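Local structure of ferritin heavy chain (Trichoplusia ni, 1Z6O) at residues 79-84 / 134-139; 57-62 / 184-189; 33-38 / 113-118. The protein stores iron in a soluble, non-toxic form, its heavy chain oxidising ferrous iron within a shell of twelve heavy and twelve light chains. One frame throughout, in Å; residues are numbered along the deposited sequence.

In the fold
Running from the N terminus, helix 19-47 supplies 33-38, which meets 113-118 on helix 105-132 and closes interaction 3 across the middle of the bundle, beside the iron. Helix 54-80 comes next and serves two contacts. Its early turns, 57-62, are joined by 184-189 at the end of helix 175-186, closing the longest loop (interaction 2), whereas its C-terminal end and the turn after it, 79-84, meet 134-139 ahead of helix 139-168, closing a shorter one (interaction 1). Interaction 1 therefore lies within the span of interaction 2, and interaction 3 crosses both. Interactions 1 and 2 sit on opposite sides of the chain's centre, about 39 Å apart between centres.

Interaction 1 (79-84 / 134-139); sequences LMRGEL and SEFNDY
With CG beside the backbone N and two further bends at chi2 and chi3, the Arg81 side chain curls out to present its guanidinium to Asp138, whose CG stands anti to its own backbone N (chi1 -153°) and directs the carboxylate at it from the opposite direction. The grip is an end-on salt bridge using both terminal nitrogens. Arg81 NH1 reaches Asp138 OD1 at 2.8 Å, nearly straight (160°), on the syn lone pair and close to the guanidinium plane. The second bond, from Arg81 NH2 to Asp138 OD2 at 3.0 Å, is more bent, consistent with guanidinium and carboxylate planes turned 55° apart. Phe136 CE2 comes in at the guanidinium edge, 3.9 Å from Arg81 NH2. Further bonds to Tyr77 and Thr16 fix the rotation of the guanidinium, and Tyr154 of a second heavy subunit adds a cation-pi contact.

Asp138 is also the N-cap of helix 139-168: OD1 makes a weak bond to Leu141 N, and the helix start would probably help stabilise its negative charge. Gly82 ends the other helix in a Schellman motif, its N bonded to Leu79 O at 3.1 Å. The salt bridge thus ties the C-terminal end of helix 54-80 to the loop that leads from helix 105-132 into helix 139-168.

Interaction 2 (57-62 / 184-189); sequences AQLFFD and KKLLGI
Apolar contact comes from Leu59 and Leu186, which point at each other and meet by their methyl ends, Leu59 CD2 lying 4.4 Å from Leu186 CD1. Their backbones come as near as 7.4 Å, measured between Leu59 CA and Leu186 CA. Each leucine also has company on the bundle: Leu59 packs on Leu109 of helix 105-132, and Leu186 rests on Phe56, near the start of helix 54-80.

Polar against apolar, Gln58 lays its extended side chain obliquely across Leu187. CG is anti to the backbone N (chi1 -177°), which carries the extended chain toward 184-189, and the amide end then meets one methyl: Gln58 OE1 stands 3.8 Å from Leu187 CD2, and Gln58 NE2 4.0 Å from the same carbon. This is van der Waals contact at the surface, with Pro54 touching Leu187 as well.

In the ferritin fold, 175-186 is the short fifth helix appended to the four-helix bundle, and here its end lies on the early turns of helix 54-80.

Backbone bonds shape that end. Gly188, with positive phi (80°), completes a Schellman motif: Ile189 N reaches Lys184 O at 2.9 Å and Gly188 N reaches Lys185 O at 2.9 Å. Lys184 O also accepts from Leu187 N, the two donors arriving from opposite faces of its plane.

The lysines have partners within the chain and beyond it: Lys185 forms salt bridges with Asp190 and with Glu206 of a light chain, while Lys184 makes cation-pi contacts with Phe180 and with Tyr207 of another light chain.

Interaction 3 (33-38 / 113-118); sequences VGASLQ and LSMESD
The flat carboxamide of Gln38 is turned toward the loop at 97-102, where Gln38 NE2 bonds to Arg99 O, and leaves its aliphatic stem to the thioether of Met115. Met115 SD is 3.7 Å from Gln38 CG, and Met115 CE is 3.8 Å from Gln38 CB, the two side chains passing at a slant. Gln38 sends CG anti to its backbone N and then bends at chi2 (61°), which swings the amide clear of the sulfur. Met115 bends at its last torsion, chi3 52°, and the methyl so placed also fits against helix 19-47 at Ala35: Met115 CE lies 4.1 Å from Ala35 CB and 3.9 Å from Ala35 O. Ala35 CA and Met115 CA are 7.4 Å apart, a close approach that the small alanine side chain probably helps allow.

One residue on, Glu116, its two oxygens held by Tyr39 and Gln153, probably binds the second iron of the ferroxidase centre, while the iron coordinated by Glu32, Glu67 and His70 lies about 6 Å from the side chain of Ala35.

The contact joins two helices of the four-helix bundle running in roughly opposite directions, 19-47 and 105-132. Helix 54-80 flanks it through Glu67 on Ala35, helix 139-168 flanks Glu116 through Leu160, and a light chain covers the outer side at Ser36.

Interaction 1 (79-84 / 134-139)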
loop_
_atom_site.group_PDB
_atom_site.type_symbol
_atom_site.label_atom_id
_atom_site.label_comp_id
_atom_site.label_asym_id
_atom_site.label_seq_id
_atom_site.Cartn_x
_atom_site.Cartn_y
_atom_site.Cartn_z
ATOM N N LEU M 79 -0.041 -47.118 -20.878
ATOM C CA LEU M 79 -1.453 -46.970 -20.509
ATOM C C LEU M 79 -2.177 -46.051 -21.492
ATOM O O LEU M 79 -3.323 -46.310 -21.870
ATOM C CB LEU M 79 -1.581 -46.400 -19.084
ATOM C CG LEU M 79 -1.143 -47.333 -17.939
ATOM C CD1 LEU M 79 -0.967 -46.516 -16.647
ATOM C CD2 LEU M 79 -2.198 -48.446 -17.743
ATOM N N MET M 80 -1.513 -44.969 -21.895
ATOM C CA MET M 80 -2.115 -44.028 -22.841
ATOM C C MET M 80 -2.415 -44.709 -24.181
ATOM O O MET M 80 -3.406 -44.383 -24.840
ATOM C CB MET M 80 -1.178 -42.829 -23.084
ATOM C CG MET M 80 -1.634 -41.933 -24.249
ATOM S SD MET M 80 -0.484 -40.584 -24.636
ATOM C CE MET M 80 0.861 -41.563 -25.453
ATOM N N ARG M 81 -1.555 -45.646 -24.582
ATOM C CA ARG M 81 -1.732 -46.363 -25.851
ATOM C C ARG M 81 -2.751 -47.507 -25.767
ATOM O O ARG M 81 -3.004 -48.196 -26.760
ATOM C CB ARG M 81 -0.372 -46.887 -26.361
ATOM C CG ARG M 81 0.591 -45.757 -26.808
ATOM C CD ARG M 81 0.076 -45.038 -28.074
ATOM N NE ARG M 81 0.113 -45.920 -29.248
ATOM C CZ ARG M 81 1.194 -46.155 -29.996
ATOM N NH1 ARG M 81 2.359 -45.567 -29.718
ATOM N NH2 ARG M 81 1.120 -47.002 -31.022
ATOM N N GLY M 82 -3.335 -47.715 -24.590
ATOM C CA GLY M 82 -4.348 -48.754 -24.457
ATOM C C GLY M 82 -3.835 -50.086 -23.945
ATOM O O GLY M 82 -4.565 -51.079 -23.957
ATOM N N GLU M 83 -2.589 -50.115 -23.484
ATOM C CA GLU M 83 -2.000 -51.351 -22.975
ATOM C C GLU M 83 -2.193 -51.500 -21.469
ATOM O O GLU M 83 -2.814 -50.658 -20.818
ATOM C CB GLU M 83 -0.501 -51.386 -23.293
ATOM C CG GLU M 83 -0.178 -51.309 -24.792
ATOM C CD GLU M 83 -0.678 -52.541 -25.563
ATOM O OE1 GLU M 83 -0.857 -53.607 -24.938
ATOM O OE2 GLU M 83 -0.875 -52.449 -26.794
ATOM N N LEU M 84 -1.648 -52.588 -20.936
ATOM C CA LEU M 84 -1.704 -52.907 -19.515
ATOM C C LEU M 84 -3.105 -53.103 -18.944
ATOM O O LEU M 84 -3.385 -52.712 -17.811
ATOM C CB LEU M 84 -0.916 -51.861 -18.701
ATOM C CG LEU M 84 0.572 -51.775 -19.091
ATOM C CD1 LEU M 84 1.298 -50.756 -18.206
ATOM C CD2 LEU M 84 1.228 -53.163 -18.945
ATOM N N SER M 134 8.939 -54.516 -39.114
ATOM C CA SER M 134 8.461 -54.451 -40.496
ATOM C C SER M 134 6.961 -54.202 -40.639
ATOM O O SER M 134 6.509 -53.670 -41.652
ATOM C CB SER M 134 8.848 -55.733 -41.252
ATOM O OG SER M 134 8.317 -56.886 -40.613
ATOM N N GLU M 135 6.186 -54.563 -39.623
ATOM C CA GLU M 135 4.742 -54.370 -39.700
ATOM C C GLU M 135 4.231 -53.031 -39.173
ATOM O O GLU M 135 3.124 -52.618 -39.518
ATOM C CB GLU M 135 4.029 -55.477 -38.926
ATOM C CG GLU M 135 4.307 -56.879 -39.426
ATOM C CD GLU M 135 3.699 -57.932 -38.520
ATOM O OE1 GLU M 135 4.092 -57.996 -37.333
ATOM O OE2 GLU M 135 2.825 -58.693 -38.992
ATOM N N PHE M 136 5.017 -52.345 -38.348
ATOM C CA PHE M 136 4.524 -51.094 -37.764
ATOM C C PHE M 136 5.668 -50.259 -37.197
ATOM O O PHE M 136 6.327 -50.672 -36.247
ATOM C CB PHE M 136 3.542 -51.444 -36.631
ATOM C CG PHE M 136 2.774 -50.265 -36.077
ATOM C CD1 PHE M 136 1.597 -49.833 -36.686
ATOM C CD2 PHE M 136 3.218 -49.608 -34.926
ATOM C CE1 PHE M 136 0.858 -48.759 -36.156
ATOM C CE2 PHE M 136 2.492 -48.533 -34.382
ATOM C CZ PHE M 136 1.309 -48.106 -34.999
ATOM N N ASN M 137 5.909 -49.102 -37.800
ATOM C CA ASN M 137 6.948 -48.184 -37.334
ATOM C C ASN M 137 6.205 -47.293 -36.325
ATOM O O ASN M 137 5.328 -46.518 -36.711
ATOM C CB ASN M 137 7.448 -47.338 -38.514
ATOM C CG ASN M 137 8.543 -46.355 -38.114
ATOM O OD1 ASN M 137 8.611 -45.911 -36.959
ATOM N ND2 ASN M 137 9.392 -45.993 -39.073
ATOM N N ASP M 138 6.529 -47.403 -35.043
ATOM C CA ASP M 138 5.813 -46.596 -34.051
ATOM C C ASP M 138 6.427 -45.201 -33.952
ATOM O O ASP M 138 7.176 -44.898 -33.016
ATOM C CB ASP M 138 5.845 -47.287 -32.692
ATOM C CG ASP M 138 4.655 -46.905 -31.835
ATOM O OD1 ASP M 138 4.365 -45.686 -31.734
ATOM O OD2 ASP M 138 4.009 -47.816 -31.278
ATOM N N TYR M 139 6.087 -44.344 -34.912
ATOM C CA TYR M 139 6.662 -43.002 -34.969
ATOM C C TYR M 139 6.600 -42.211 -33.669
ATOM O O TYR M 139 7.589 -41.612 -33.247
ATOM C CB TYR M 139 5.970 -42.169 -36.056
ATOM C CG TYR M 139 6.053 -42.778 -37.440
ATOM C CD1 TYR M 139 4.914 -43.285 -38.065
ATOM C CD2 TYR M 139 7.268 -42.835 -38.124
ATOM C CE1 TYR M 139 4.978 -43.834 -39.348
ATOM C CE2 TYR M 139 7.346 -43.385 -39.413
ATOM C CZ TYR M 139 6.193 -43.878 -40.012
ATOM O OH TYR M 139 6.250 -44.390 -41.286
#

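Interaction 2 (57-62 / 184-189)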
loop_
_atom_site.group_PDB
_atom_site.type_symbol
_atom_site.label_atom_id
_atom_site.label_comp_id
_atom_site.label_asym_id
_atom_site.label_seq_id
_atom_site.Cartn_x
_atom_site.Cartn_y
_atom_site.Cartn_z
ATOM N N ALA M 57 25.372 -38.704 -0.754
ATOM C CA ALA M 57 24.169 -39.444 -0.366
ATOM C C ALA M 57 22.934 -38.813 -0.999
ATOM O O ALA M 57 22.106 -39.508 -1.587
ATOM C CB ALA M 57 24.016 -39.470 1.165
ATOM N N GLN M 58 22.811 -37.494 -0.883
ATOM C CA GLN M 58 21.657 -36.788 -1.438
ATOM C C GLN M 58 21.625 -36.900 -2.964
ATOM O O GLN M 58 20.552 -37.054 -3.562
ATOM C CB GLN M 58 21.702 -35.312 -1.026
ATOM C CG GLN M 58 20.509 -34.472 -1.479
ATOM C CD GLN M 58 20.753 -32.967 -1.273
ATOM O OE1 GLN M 58 21.418 -32.310 -2.080
ATOM N NE2 GLN M 58 20.233 -32.429 -0.174
ATOM N N LEU M 59 22.795 -36.795 -3.593
ATOM C CA LEU M 59 22.886 -36.907 -5.050
ATOM C C LEU M 59 22.297 -38.243 -5.506
ATOM O O LEU M 59 21.513 -38.302 -6.453
ATOM C CB LEU M 59 24.354 -36.844 -5.506
ATOM C CG LEU M 59 24.626 -37.015 -7.014
ATOM C CD1 LEU M 59 24.153 -35.760 -7.757
ATOM C CD2 LEU M 59 26.129 -37.230 -7.264
ATOM N N PHE M 60 22.669 -39.321 -4.825
ATOM C CA PHE M 60 22.190 -40.634 -5.232
ATOM C C PHE M 60 20.764 -40.959 -4.806
ATOM O O PHE M 60 20.075 -41.688 -5.513
ATOM C CB PHE M 60 23.203 -41.705 -4.792
ATOM C CG PHE M 60 24.546 -41.563 -5.482
ATOM C CD1 PHE M 60 24.613 -41.438 -6.870
ATOM C CD2 PHE M 60 25.730 -41.533 -4.752
ATOM C CE1 PHE M 60 25.843 -41.283 -7.526
ATOM C CE2 PHE M 60 26.967 -41.380 -5.394
ATOM C CZ PHE M 60 27.020 -41.254 -6.787
ATOM N N PHE M 61 20.304 -40.435 -3.669
ATOM C CA PHE M 61 18.902 -40.658 -3.297
ATOM C C PHE M 61 18.045 -39.897 -4.328
ATOM O O PHE M 61 16.991 -40.381 -4.735
ATOM C CB PHE M 61 18.597 -40.135 -1.883
ATOM C CG PHE M 61 19.021 -41.081 -0.778
ATOM C CD1 PHE M 61 19.720 -40.610 0.332
ATOM C CD2 PHE M 61 18.701 -42.438 -0.839
ATOM C CE1 PHE M 61 20.094 -41.480 1.375
ATOM C CE2 PHE M 61 19.070 -43.316 0.195
ATOM C CZ PHE M 61 19.770 -42.830 1.307
ATOM N N ASP M 62 18.488 -38.706 -4.744
ATOM C CA ASP M 62 17.743 -37.944 -5.758
ATOM C C ASP M 62 17.709 -38.747 -7.063
ATOM O O ASP M 62 16.677 -38.804 -7.735
ATOM C CB ASP M 62 18.392 -36.575 -6.055
ATOM C CG ASP M 62 18.202 -35.567 -4.924
ATOM O OD1 ASP M 62 17.398 -35.829 -4.007
ATOM O OD2 ASP M 62 18.856 -34.501 -4.959
ATOM N N LYS M 184 30.744 -31.181 -0.113
ATOM C CA LYS M 184 29.976 -30.039 0.373
ATOM C C LYS M 184 29.487 -29.183 -0.795
ATOM O O LYS M 184 28.404 -28.597 -0.725
ATOM C CB LYS M 184 30.804 -29.217 1.374
ATOM C CG LYS M 184 31.256 -30.050 2.582
ATOM C CD LYS M 184 30.089 -30.842 3.181
ATOM C CE LYS M 184 30.556 -31.898 4.187
ATOM N NZ LYS M 184 31.393 -32.958 3.537
ATOM N N LYS M 185 30.272 -29.109 -1.869
ATOM C CA LYS M 185 29.837 -28.358 -3.056
ATOM C C LYS M 185 28.562 -29.010 -3.623
ATOM O O LYS M 185 27.703 -28.322 -4.166
ATOM C CB LYS M 185 30.913 -28.363 -4.144
ATOM C CG LYS M 185 32.179 -27.603 -3.806
ATOM C CD LYS M 185 31.986 -26.129 -3.980
ATOM C CE LYS M 185 33.313 -25.384 -3.875
ATOM N NZ LYS M 185 33.083 -23.946 -4.217
ATOM N N LEU M 186 28.433 -30.333 -3.511
ATOM C CA LEU M 186 27.219 -30.993 -4.007
ATOM C C LEU M 186 26.009 -30.493 -3.219
ATOM O O LEU M 186 24.891 -30.515 -3.720
ATOM C CB LEU M 186 27.308 -32.521 -3.876
ATOM C CG LEU M 186 28.320 -33.213 -4.804
ATOM C CD1 LEU M 186 28.423 -34.698 -4.439
ATOM C CD2 LEU M 186 27.892 -33.040 -6.267
ATOM N N LEU M 187 26.235 -30.052 -1.985
ATOM C CA LEU M 187 25.152 -29.530 -1.149
ATOM C C LEU M 187 24.999 -28.022 -1.333
ATOM O O LEU M 187 24.172 -27.400 -0.673
ATOM C CB LEU M 187 25.433 -29.804 0.333
ATOM C CG LEU M 187 25.462 -31.259 0.785
ATOM C CD1 LEU M 187 25.966 -31.332 2.219
ATOM C CD2 LEU M 187 24.060 -31.863 0.664
ATOM N N GLY M 188 25.805 -27.434 -2.208
ATOM C CA GLY M 188 25.726 -25.998 -2.424
ATOM C C GLY M 188 26.454 -25.217 -1.341
ATOM O O GLY M 188 26.208 -24.029 -1.145
ATOM N N ILE M 189 27.366 -25.880 -0.638
ATOM C CA ILE M 189 28.117 -25.236 0.432
ATOM C C ILE M 189 29.563 -24.983 0.018
ATOM O O ILE M 189 30.303 -25.921 -0.282
ATOM C CB ILE M 189 28.121 -26.115 1.707
ATOM C CG1 ILE M 189 26.689 -26.311 2.209
ATOM C CG2 ILE M 189 28.983 -25.473 2.796
ATOM C CD1 ILE M 189 26.575 -27.296 3.368
#

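Interaction 3 (33-38 / 113-118)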
loop_
_atom_site.group_PDB
_atom_site.type_symbol
_atom_site.label_atom_id
_atom_site.label_comp_id
_atom_site.label_asym_id
_atom_site.label_seq_id
_atom_site.Cartn_x
_atom_site.Cartn_y
_atom_site.Cartn_z
ATOM N N VAL M 33 13.608 -49.484 -12.897
ATOM C CA VAL M 33 13.392 -49.838 -11.491
ATOM C C VAL M 33 14.689 -50.389 -10.897
ATOM O O VAL M 33 15.064 -50.034 -9.775
ATOM C CB VAL M 33 12.226 -50.860 -11.346
ATOM C CG1 VAL M 33 12.181 -51.438 -9.918
ATOM C CG2 VAL M 33 10.900 -50.149 -11.651
ATOM N N GLY M 34 15.379 -51.245 -11.649
ATOM C CA GLY M 34 16.647 -51.787 -11.172
ATOM C C GLY M 34 17.642 -50.660 -10.903
ATOM O O GLY M 34 18.390 -50.696 -9.924
ATOM N N ALA M 35 17.669 -49.656 -11.773
ATOM C CA ALA M 35 18.571 -48.529 -11.571
ATOM C C ALA M 35 18.164 -47.764 -10.304
ATOM O O ALA M 35 19.038 -47.349 -9.542
ATOM C CB ALA M 35 18.554 -47.591 -12.792
ATOM N N SER M 36 16.859 -47.589 -10.057
ATOM C CA SER M 36 16.447 -46.865 -8.850
ATOM C C SER M 36 16.940 -47.593 -7.605
ATOM O O SER M 36 17.384 -46.953 -6.656
ATOM C CB SER M 36 14.910 -46.662 -8.751
ATOM O OG SER M 36 14.208 -47.845 -8.358
ATOM N N LEU M 37 16.885 -48.923 -7.615
ATOM C CA LEU M 37 17.333 -49.700 -6.455
ATOM C C LEU M 37 18.844 -49.617 -6.265
ATOM O O LEU M 37 19.329 -49.577 -5.133
ATOM C CB LEU M 37 16.919 -51.171 -6.599
ATOM C CG LEU M 37 15.419 -51.387 -6.859
ATOM C CD1 LEU M 37 15.112 -52.873 -6.986
ATOM C CD2 LEU M 37 14.620 -50.790 -5.731
ATOM N N GLN M 38 19.592 -49.593 -7.362
ATOM C CA GLN M 38 21.046 -49.508 -7.243
ATOM C C GLN M 38 21.442 -48.123 -6.699
ATOM O O GLN M 38 22.387 -48.008 -5.917
ATOM C CB GLN M 38 21.723 -49.785 -8.598
ATOM C CG GLN M 38 23.255 -49.738 -8.532
ATOM C CD GLN M 38 23.828 -50.786 -7.584
ATOM O OE1 GLN M 38 24.051 -51.929 -7.969
ATOM N NE2 GLN M 38 24.045 -50.401 -6.328
ATOM N N LEU M 113 27.999 -43.498 -13.977
ATOM C CA LEU M 113 28.185 -43.164 -15.394
ATOM C C LEU M 113 28.000 -44.418 -16.260
ATOM O O LEU M 113 27.357 -44.378 -17.307
ATOM C CB LEU M 113 29.586 -42.570 -15.619
ATOM C CG LEU M 113 30.008 -42.232 -17.061
ATOM C CD1 LEU M 113 28.990 -41.278 -17.710
ATOM C CD2 LEU M 113 31.410 -41.586 -17.029
ATOM N N SER M 114 28.562 -45.534 -15.813
ATOM C CA SER M 114 28.439 -46.797 -16.539
ATOM C C SER M 114 26.981 -47.294 -16.555
ATOM O O SER M 114 26.509 -47.827 -17.560
ATOM C CB SER M 114 29.363 -47.842 -15.890
ATOM O OG SER M 114 29.128 -49.119 -16.440
ATOM N N MET M 115 26.268 -47.128 -15.443
ATOM C CA MET M 115 24.856 -47.523 -15.379
ATOM C C MET M 115 24.056 -46.667 -16.374
ATOM O O MET M 115 23.198 -47.174 -17.094
ATOM C CB MET M 115 24.264 -47.270 -13.979
ATOM C CG MET M 115 24.836 -48.106 -12.841
ATOM S SD MET M 115 24.269 -47.449 -11.211
ATOM C CE MET M 115 22.450 -47.390 -11.522
ATOM N N GLU M 116 24.317 -45.361 -16.394
ATOM C CA GLU M 116 23.590 -44.470 -17.304
ATOM C C GLU M 116 23.905 -44.818 -18.756
ATOM O O GLU M 116 23.024 -44.817 -19.611
ATOM C CB GLU M 116 23.942 -42.999 -17.029
ATOM C CG GLU M 116 23.418 -42.482 -15.680
ATOM C CD GLU M 116 21.910 -42.705 -15.495
ATOM O OE1 GLU M 116 21.160 -42.632 -16.492
ATOM O OE2 GLU M 116 21.468 -42.944 -14.346
ATOM N N SER M 117 25.170 -45.114 -19.022
ATOM C CA SER M 117 25.618 -45.493 -20.358
ATOM C C SER M 117 24.855 -46.765 -20.810
ATOM O O SER M 117 24.437 -46.882 -21.972
ATOM C CB SER M 117 27.153 -45.730 -20.314
ATOM O OG SER M 117 27.634 -46.128 -21.575
ATOM N N ASP M 118 24.672 -47.718 -19.897
ATOM C CA ASP M 118 23.919 -48.944 -20.214
ATOM C C ASP M 118 22.449 -48.623 -20.496
ATOM O O ASP M 118 21.830 -49.212 -21.392
ATOM C CB ASP M 118 23.954 -49.938 -19.049
ATOM C CG ASP M 118 25.302 -50.604 -18.886
ATOM O OD1 ASP M 118 26.098 -50.591 -19.850
ATOM O OD2 ASP M 118 25.557 -51.155 -17.795
#